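Side-chain contacts in L-cysteine S-thiosulfotransferase subunit SoxA (Paracoccus denitrificans, PDB 2C1D), which forms, together with SoxX, a heme enzyme that joins thiosulfate to a cysteine of the sulfur carrier SoxYZ through a heterodisulfide bond during sulfur oxidation: residues A[59-62]-A[63-66]; A[180-183]-A[184-188]. All coordinates share one frame; numbering follows the deposited sequence.

Contact 1: residues A[59-62]-A[63-66]; sequences MVFV and DRGL
The opening turns of helix 59-70, in the first cytochrome c domain of the chain, bring F61 and R64 together along one flank, an i to i+3 pairing of an aromatic ring with a charged group. The two side chains run side by side in the same direction. R64 NH1 comes within 3.5 Å of F61 CD2 and arrives at the edge of the ring, close to its plane, so the guanidinium does not lie over the aromatic face. Seen from the arginine, CD2 sits above one face of the guanidinium, toward its rim, with the two planes turned 68° apart. The arginine gets there with CG anti to the backbone N (chi1 -168°) and with bends at chi2 and chi3 that fold its end back beside the phenyl. One face of that ring has V60 CG1 over its centre, 4.2 Å above the plane. Beneath these side chains runs ordinary i to i+4 bonding, from D63 N to M59 O at 3.0 Å through to L66 N and V62 O, also at 3.0 Å. R64 NH1 forms a salt bridge with D136 of helix 132-143, a residue that F61 also touches, and M59 and V62 rest on L143 of that same helix. The arginine charge is therefore probably balanced by the D136 carboxylate, while the phenyl edge borders the guanidinium through van der Waals contact.

Contact 2: residues A[180-183]-A[184-188]; sequences CANC and HEDNA. With HEC (heme c), chain J.
A181 O takes two backbone N-H groups at once, from E185 N at 2.9 Å and from D186 N at 2.8 Å. The second approaches nearly along the C=O axis, whereas the first is tilted from the carbonyl plane and less straight, with an N-H...O angle of 141°. One residue earlier, C180 O accepts from H184 N at 2.8 Å. N182 O, the next carbonyl after A181, is met by N187 ND2 at 2.9 Å, with the acceptor close to the amide plane. N187 thus meets the carbonyl of N182 with its side chain and, through a weak bond from its backbone N, that of C183. This is the CXXCH heme-binding motif of c-type cytochromes, here C180-A181-N182-C183-H184 on helix 180-184. C180 SG is covalently joined to HEC CAB at 1.8 Å; C183 is probably the second thioether cysteine, as in related proteins, and its sulfur lies beside CAC. H184 NE2 binds the heme iron at 2.0 Å, one of the two axial ligands, the other being C225, the active-site cysteine, here modified to S-mercaptocysteine. H184 CG stands anti to the carbonyl carbon (chi1 -66°), which sends the imidazole from the helix to the metal, with HEC NB at the edge of the ring, in its plane. On the far side of the ring, ND1 is hydrogen-bonded to S198 O, which, with the iron bond, would help to fix the ring's rotation and would probably strengthen its donation to iron. E185 extends away from the heme to R251 and Y170, while F90 of the SoxX chain packs on N182 and C183.

Followed from the N terminus, the chain reaches contact 1 at the start of helix 59-70, just after zinc ligands D52 and D55, and completes it there. It then passes the first heme-binding helix, 80-84, and helices 110-122, 132-143 and 159-170 before contact 2 opens at helix 180-184. The two are in series, neither nesting nor crossing; each closes only a helical turn or the turn at a helix end. They lie on opposite sides of the chain's centre, and the nearest atoms of contact 1 and contact 2 are about 23 Å apart. Contact 1 joins its helix to helix 132-143, whereas contact 2, in the later cytochrome c domain, ties heme, helix 159-170 and the SoxX chain together.

Contact 1: residues A[59-62]-A[63-66]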
ATOM      1  N   MET A  59       5.036 -11.718  18.306  1.00 28.42           N
ATOM      2  CA  MET A  59       5.931 -11.792  19.482  1.00 29.33           C
ATOM      3  C   MET A  59       6.900 -12.972  19.435  1.00 29.87           C
ATOM      4  O   MET A  59       7.937 -13.005  20.121  1.00 29.89           O
ATOM      5  CB  MET A  59       5.114 -11.799  20.781  1.00 29.69           C
ATOM      6  CG  MET A  59       4.286 -10.528  20.986  1.00 31.73           C
ATOM      7  SD  MET A  59       5.305  -9.018  21.189  1.00 36.49           S
ATOM      8  CE  MET A  59       5.902  -9.319  22.784  1.00 39.50           C
ATOM      9  N   VAL A  60       6.580 -13.952  18.614  1.00 30.16           N
ATOM     10  CA  VAL A  60       7.531 -15.018  18.321  1.00 30.48           C
ATOM     11  C   VAL A  60       8.801 -14.445  17.691  1.00 29.69           C
ATOM     12  O   VAL A  60       9.930 -14.866  17.990  1.00 28.72           O
ATOM     13  CB  VAL A  60       6.881 -16.037  17.358  1.00 30.90           C
ATOM     14  CG1 VAL A  60       7.854 -17.117  16.962  1.00 32.44           C
ATOM     15  CG2 VAL A  60       5.623 -16.626  18.025  1.00 33.08           C
ATOM     16  N   PHE A  61       8.615 -13.483  16.801  1.00 28.79           N
ATOM     17  CA  PHE A  61       9.737 -12.902  16.084  1.00 29.11           C
ATOM     18  C   PHE A  61      10.432 -11.812  16.866  1.00 28.94           C
ATOM     19  O   PHE A  61      11.636 -11.627  16.697  1.00 29.04           O
ATOM     20  CB  PHE A  61       9.281 -12.511  14.678  1.00 28.80           C
ATOM     21  CG  PHE A  61       8.619 -13.657  13.993  1.00 29.10           C
ATOM     22  CD1 PHE A  61       7.225 -13.766  13.943  1.00 30.34           C
ATOM     23  CD2 PHE A  61       9.386 -14.723  13.551  1.00 29.71           C
ATOM     24  CE1 PHE A  61       6.614 -14.905  13.360  1.00 28.52           C
ATOM     25  CE2 PHE A  61       8.793 -15.831  12.972  1.00 30.08           C
ATOM     26  CZ  PHE A  61       7.410 -15.931  12.887  1.00 29.76           C
ATOM     27  N   VAL A  62       9.700 -11.145  17.753  1.00 29.10           N
ATOM     28  CA  VAL A  62      10.343 -10.288  18.768  1.00 29.06           C
ATOM     29  C   VAL A  62      11.289 -11.127  19.634  1.00 30.35           C
ATOM     30  O   VAL A  62      12.424 -10.728  19.837  1.00 30.54           O
ATOM     31  CB  VAL A  62       9.334  -9.618  19.643  1.00 28.56           C
ATOM     32  CG1 VAL A  62       9.995  -8.908  20.846  1.00 27.86           C
ATOM     33  CG2 VAL A  62       8.478  -8.655  18.814  1.00 27.14           C
ATOM     34  N   ASP A  63      10.836 -12.286  20.128  1.00 31.25           N
ATOM     35  CA  ASP A  63      11.685 -13.135  20.994  1.00 32.42           C
ATOM     36  C   ASP A  63      12.921 -13.692  20.262  1.00 31.58           C
ATOM     37  O   ASP A  63      14.017 -13.760  20.807  1.00 31.87           O
ATOM     38  CB  ASP A  63      10.877 -14.274  21.678  1.00 32.97           C
ATOM     39  CG  ASP A  63      11.653 -14.937  22.846  1.00 37.76           C
ATOM     40  OD1 ASP A  63      11.955 -14.242  23.854  1.00 43.54           O
ATOM     41  OD2 ASP A  63      12.022 -16.145  22.848  1.00 43.56           O
ATOM     42  N   ARG A  64      12.751 -14.072  19.017  1.00 30.67           N
ATOM     43  CA  ARG A  64      13.851 -14.526  18.216  1.00 30.92           C
ATOM     44  C   ARG A  64      14.837 -13.375  17.934  1.00 30.67           C
ATOM     45  O   ARG A  64      16.053 -13.590  17.865  1.00 29.44           O
ATOM     46  CB  ARG A  64      13.300 -15.055  16.919  1.00 31.10           C
ATOM     47  CG  ARG A  64      14.256 -15.814  16.103  1.00 34.08           C
ATOM     48  CD  ARG A  64      14.002 -15.592  14.654  1.00 38.08           C
ATOM     49  NE  ARG A  64      13.344 -16.699  14.050  1.00 37.84           N
ATOM     50  CZ  ARG A  64      12.673 -16.683  12.910  1.00 37.08           C
ATOM     51  NH1 ARG A  64      12.497 -15.590  12.161  1.00 36.66           N
ATOM     52  NH2 ARG A  64      12.163 -17.824  12.518  1.00 35.47           N
ATOM     53  N   GLY A  65      14.298 -12.167  17.756  1.00 29.26           N
ATOM     54  CA  GLY A  65      15.122 -10.971  17.656  1.00 29.86           C
ATOM     55  C   GLY A  65      15.984 -10.810  18.903  1.00 29.43           C
ATOM     56  O   GLY A  65      17.136 -10.426  18.820  1.00 29.72           O
ATOM     57  N   LEU A  66      15.410 -11.109  20.060  1.00 29.85           N
ATOM     58  CA  LEU A  66      16.115 -10.951  21.324  1.00 30.31           C
ATOM     59  C   LEU A  66      17.245 -11.978  21.426  1.00 30.75           C
ATOM     60  O   LEU A  66      18.320 -11.668  21.941  1.00 30.72           O
ATOM     61  CB  LEU A  66      15.143 -11.052  22.507  1.00 30.58           C
ATOM     62  CG  LEU A  66      15.734 -11.035  23.928  1.00 31.45           C
ATOM     63  CD1 LEU A  66      16.475  -9.729  24.204  1.00 32.24           C
ATOM     64  CD2 LEU A  66      14.637 -11.241  24.953  1.00 33.21           C
TER

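Contact 2: residues A[180-183]-A[184-188]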
ATOM      1  N   CYS A 180      -0.386   6.282  -4.047  1.00 23.75           N
ATOM      2  CA  CYS A 180      -0.697   5.968  -2.655  1.00 23.88           C
ATOM      3  C   CYS A 180      -1.974   6.669  -2.215  1.00 24.08           C
ATOM      4  O   CYS A 180      -2.898   6.053  -1.655  1.00 24.07           O
ATOM      5  CB  CYS A 180       0.428   6.423  -1.734  1.00 23.76           C
ATOM      6  SG  CYS A 180       2.092   5.936  -2.204  1.00 24.58           S
ATOM      7  N   ALA A 181      -2.029   7.957  -2.516  1.00 24.66           N
ATOM      8  CA  ALA A 181      -3.157   8.797  -2.154  1.00 25.35           C
ATOM      9  C   ALA A 181      -4.480   8.406  -2.804  1.00 26.08           C
ATOM     10  O   ALA A 181      -5.518   8.504  -2.152  1.00 27.43           O
ATOM     11  CB  ALA A 181      -2.833  10.241  -2.443  1.00 25.31           C
ATOM     12  N   ASN A 182      -4.474   7.938  -4.060  1.00 25.89           N
ATOM     13  CA  ASN A 182      -5.717   7.494  -4.684  1.00 25.96           C
ATOM     14  C   ASN A 182      -6.436   6.441  -3.837  1.00 25.68           C
ATOM     15  O   ASN A 182      -7.640   6.470  -3.721  1.00 26.06           O
ATOM     16  CB  ASN A 182      -5.483   6.891  -6.081  1.00 26.56           C
ATOM     17  CG  ASN A 182      -5.235   7.938  -7.135  1.00 27.83           C
ATOM     18  OD1 ASN A 182      -5.906   8.979  -7.172  1.00 37.77           O
ATOM     19  ND2 ASN A 182      -4.258   7.706  -7.960  1.00 22.43           N
ATOM     20  N   CYS A 183      -5.690   5.481  -3.296  1.00 25.36           N
ATOM     21  CA  CYS A 183      -6.270   4.432  -2.478  1.00 25.46           C
ATOM     22  C   CYS A 183      -6.410   4.791  -0.996  1.00 25.51           C
ATOM     23  O   CYS A 183      -7.511   4.684  -0.437  1.00 26.13           O
ATOM     24  CB  CYS A 183      -5.458   3.161  -2.638  1.00 25.83           C
ATOM     25  SG  CYS A 183      -5.629   2.515  -4.307  1.00 27.73           S
ATOM     26  N   HIS A 184      -5.320   5.255  -0.391  1.00 25.08           N
ATOM     27  CA  HIS A 184      -5.237   5.483   1.054  1.00 25.13           C
ATOM     28  C   HIS A 184      -5.740   6.838   1.545  1.00 26.72           C
ATOM     29  O   HIS A 184      -6.047   6.983   2.728  1.00 26.98           O
ATOM     30  CB  HIS A 184      -3.823   5.260   1.520  1.00 23.95           C
ATOM     31  CG  HIS A 184      -3.413   3.837   1.365  1.00 24.25           C
ATOM     32  ND1 HIS A 184      -4.194   2.808   1.836  1.00 23.87           N
ATOM     33  CD2 HIS A 184      -2.352   3.264   0.759  1.00 25.19           C
ATOM     34  CE1 HIS A 184      -3.621   1.657   1.535  1.00 24.34           C
ATOM     35  NE2 HIS A 184      -2.513   1.905   0.862  1.00 22.17           N
ATOM     36  N   GLU A 185      -5.831   7.808   0.643  1.00 26.95           N
ATOM     37  CA  GLU A 185      -6.358   9.123   1.005  1.00 28.60           C
ATOM     38  C   GLU A 185      -7.788   9.282   0.459  1.00 29.42           C
ATOM     39  O   GLU A 185      -8.740   9.493   1.230  1.00 29.80           O
ATOM     40  CB  GLU A 185      -5.394  10.215   0.525  1.00 28.85           C
ATOM     41  CG  GLU A 185      -5.764  11.637   0.924  1.00 30.24           C
ATOM     42  CD  GLU A 185      -4.694  12.641   0.528  1.00 29.71           C
ATOM     43  OE1 GLU A 185      -5.007  13.535  -0.285  1.00 29.70           O
ATOM     44  OE2 GLU A 185      -3.539  12.537   1.003  1.00 29.36           O
ATOM     45  N   ASP A 186      -7.967   9.104  -0.854  1.00 30.17           N
ATOM     46  CA  ASP A 186      -9.283   9.326  -1.467  1.00 30.85           C
ATOM     47  C   ASP A 186     -10.279   8.262  -1.101  1.00 30.61           C
ATOM     48  O   ASP A 186     -11.477   8.515  -1.139  1.00 32.08           O
ATOM     49  CB  ASP A 186      -9.188   9.362  -2.999  1.00 31.59           C
ATOM     50  CG  ASP A 186      -8.404  10.541  -3.511  1.00 33.02           C
ATOM     51  OD1 ASP A 186      -8.124  11.493  -2.729  1.00 35.32           O
ATOM     52  OD2 ASP A 186      -8.002  10.586  -4.691  1.00 35.14           O
ATOM     53  N   ASN A 187      -9.808   7.057  -0.780  1.00 29.47           N
ATOM     54  CA  ASN A 187     -10.709   5.926  -0.628  1.00 28.49           C
ATOM     55  C   ASN A 187     -10.615   5.145   0.690  1.00 27.61           C
ATOM     56  O   ASN A 187     -11.134   4.039   0.778  1.00 26.75           O
ATOM     57  CB  ASN A 187     -10.570   4.976  -1.821  1.00 27.89           C
ATOM     58  CG  ASN A 187     -11.240   5.505  -3.059  1.00 29.47           C
ATOM     59  OD1 ASN A 187     -12.471   5.537  -3.139  1.00 28.71           O
ATOM     60  ND2 ASN A 187     -10.443   5.963  -4.017  1.00 27.57           N
ATOM     61  N   ALA A 188      -9.995   5.737   1.702  1.00 27.60           N
ATOM     62  CA  ALA A 188      -9.951   5.152   3.041  1.00 27.97           C
ATOM     63  C   ALA A 188     -11.369   4.955   3.515  1.00 28.31           C
ATOM     64  O   ALA A 188     -12.193   5.857   3.371  1.00 28.18           O
ATOM     65  CB  ALA A 188      -9.204   6.064   3.999  1.00 27.89           C
TER
HETATM   66 FE   HEC J1292      -1.352   0.453  -0.001  1.00 24.55          FE
HETATM   67  CHA HEC J1292      -2.021  -1.601   2.647  1.00 25.00           C
HETATM   68  CHB HEC J1292       1.163   1.918   1.878  1.00 21.51           C
HETATM   69  CHC HEC J1292      -0.546   2.404  -2.635  1.00 23.99           C
HETATM   70  CHD HEC J1292      -4.123  -0.629  -1.642  1.00 25.04           C
HETATM   71  NA  HEC J1292      -0.576   0.198   1.934  1.00 23.05           N
HETATM   72  C1A HEC J1292      -1.012  -0.713   2.851  1.00 22.33           C
HETATM   73  C2A HEC J1292      -0.238  -0.549   4.052  1.00 24.34           C
HETATM   74  C3A HEC J1292       0.655   0.437   3.822  1.00 22.04           C
HETATM   75  C4A HEC J1292       0.447   0.925   2.488  1.00 22.22           C
HETATM   76  CMA HEC J1292       1.720   0.980   4.772  1.00 22.47           C
HETATM   77  CAA HEC J1292      -0.401  -1.363   5.360  1.00 24.24           C
HETATM   78  CBA HEC J1292      -1.216  -0.530   6.365  1.00 23.12           C
HETATM   79  CGA HEC J1292      -1.347  -1.249   7.703  1.00 24.88           C
HETATM   80  O1A HEC J1292      -1.991  -0.677   8.611  1.00 22.35           O
HETATM   81  O2A HEC J1292      -0.830  -2.404   7.863  1.00 26.19           O
HETATM   82  NB  HEC J1292       0.014   1.858  -0.311  1.00 23.02           N
HETATM   83  C1B HEC J1292       1.001   2.296   0.558  1.00 22.72           C
HETATM   84  C2B HEC J1292       1.877   3.172  -0.154  1.00 23.84           C
HETATM   85  C3B HEC J1292       1.405   3.324  -1.387  1.00 24.69           C
HETATM   86  C4B HEC J1292       0.251   2.479  -1.516  1.00 24.60           C
HETATM   87  CMB HEC J1292       3.074   3.892   0.471  1.00 25.86           C
HETATM   88  CAB HEC J1292       2.028   4.186  -2.506  1.00 25.72           C
HETATM   89  CBB HEC J1292       3.299   3.771  -2.798  1.00 29.23           C
HETATM   90  NC  HEC J1292      -2.201   0.830  -1.824  1.00 23.18           N
HETATM   91  C1C HEC J1292      -1.714   1.695  -2.753  1.00 25.43           C
HETATM   92  C2C HEC J1292      -2.565   1.656  -3.926  1.00 23.44           C
HETATM   93  C3C HEC J1292      -3.578   0.810  -3.656  1.00 22.39           C
HETATM   94  C4C HEC J1292      -3.342   0.295  -2.313  1.00 26.07           C
HETATM   95  CMC HEC J1292      -2.272   2.509  -5.180  1.00 23.82           C
HETATM   96  CAC HEC J1292      -4.832   0.352  -4.476  1.00 25.77           C
HETATM   97  CBC HEC J1292      -4.822   0.062  -5.785  1.00 23.78           C
HETATM   98  ND  HEC J1292      -2.794  -0.876   0.415  1.00 25.21           N
HETATM   99  C1D HEC J1292      -3.867  -1.183  -0.426  1.00 26.63           C
HETATM  100  C2D HEC J1292      -4.688  -2.210   0.185  1.00 26.24           C
HETATM  101  C3D HEC J1292      -4.022  -2.513   1.505  1.00 25.16           C
HETATM  102  C4D HEC J1292      -2.868  -1.645   1.564  1.00 25.11           C
HETATM  103  CMD HEC J1292      -5.965  -2.869  -0.366  1.00 27.18           C
HETATM  104  CAD HEC J1292      -4.497  -3.500   2.599  1.00 26.75           C
HETATM  105  CBD HEC J1292      -5.652  -2.831   3.368  1.00 26.40           C
HETATM  106  CGD HEC J1292      -5.192  -1.678   4.238  1.00 27.65           C
HETATM  107  O1D HEC J1292      -5.192  -0.500   3.818  1.00 28.10           O
HETATM  108  O2D HEC J1292      -4.813  -1.895   5.391  1.00 26.41           O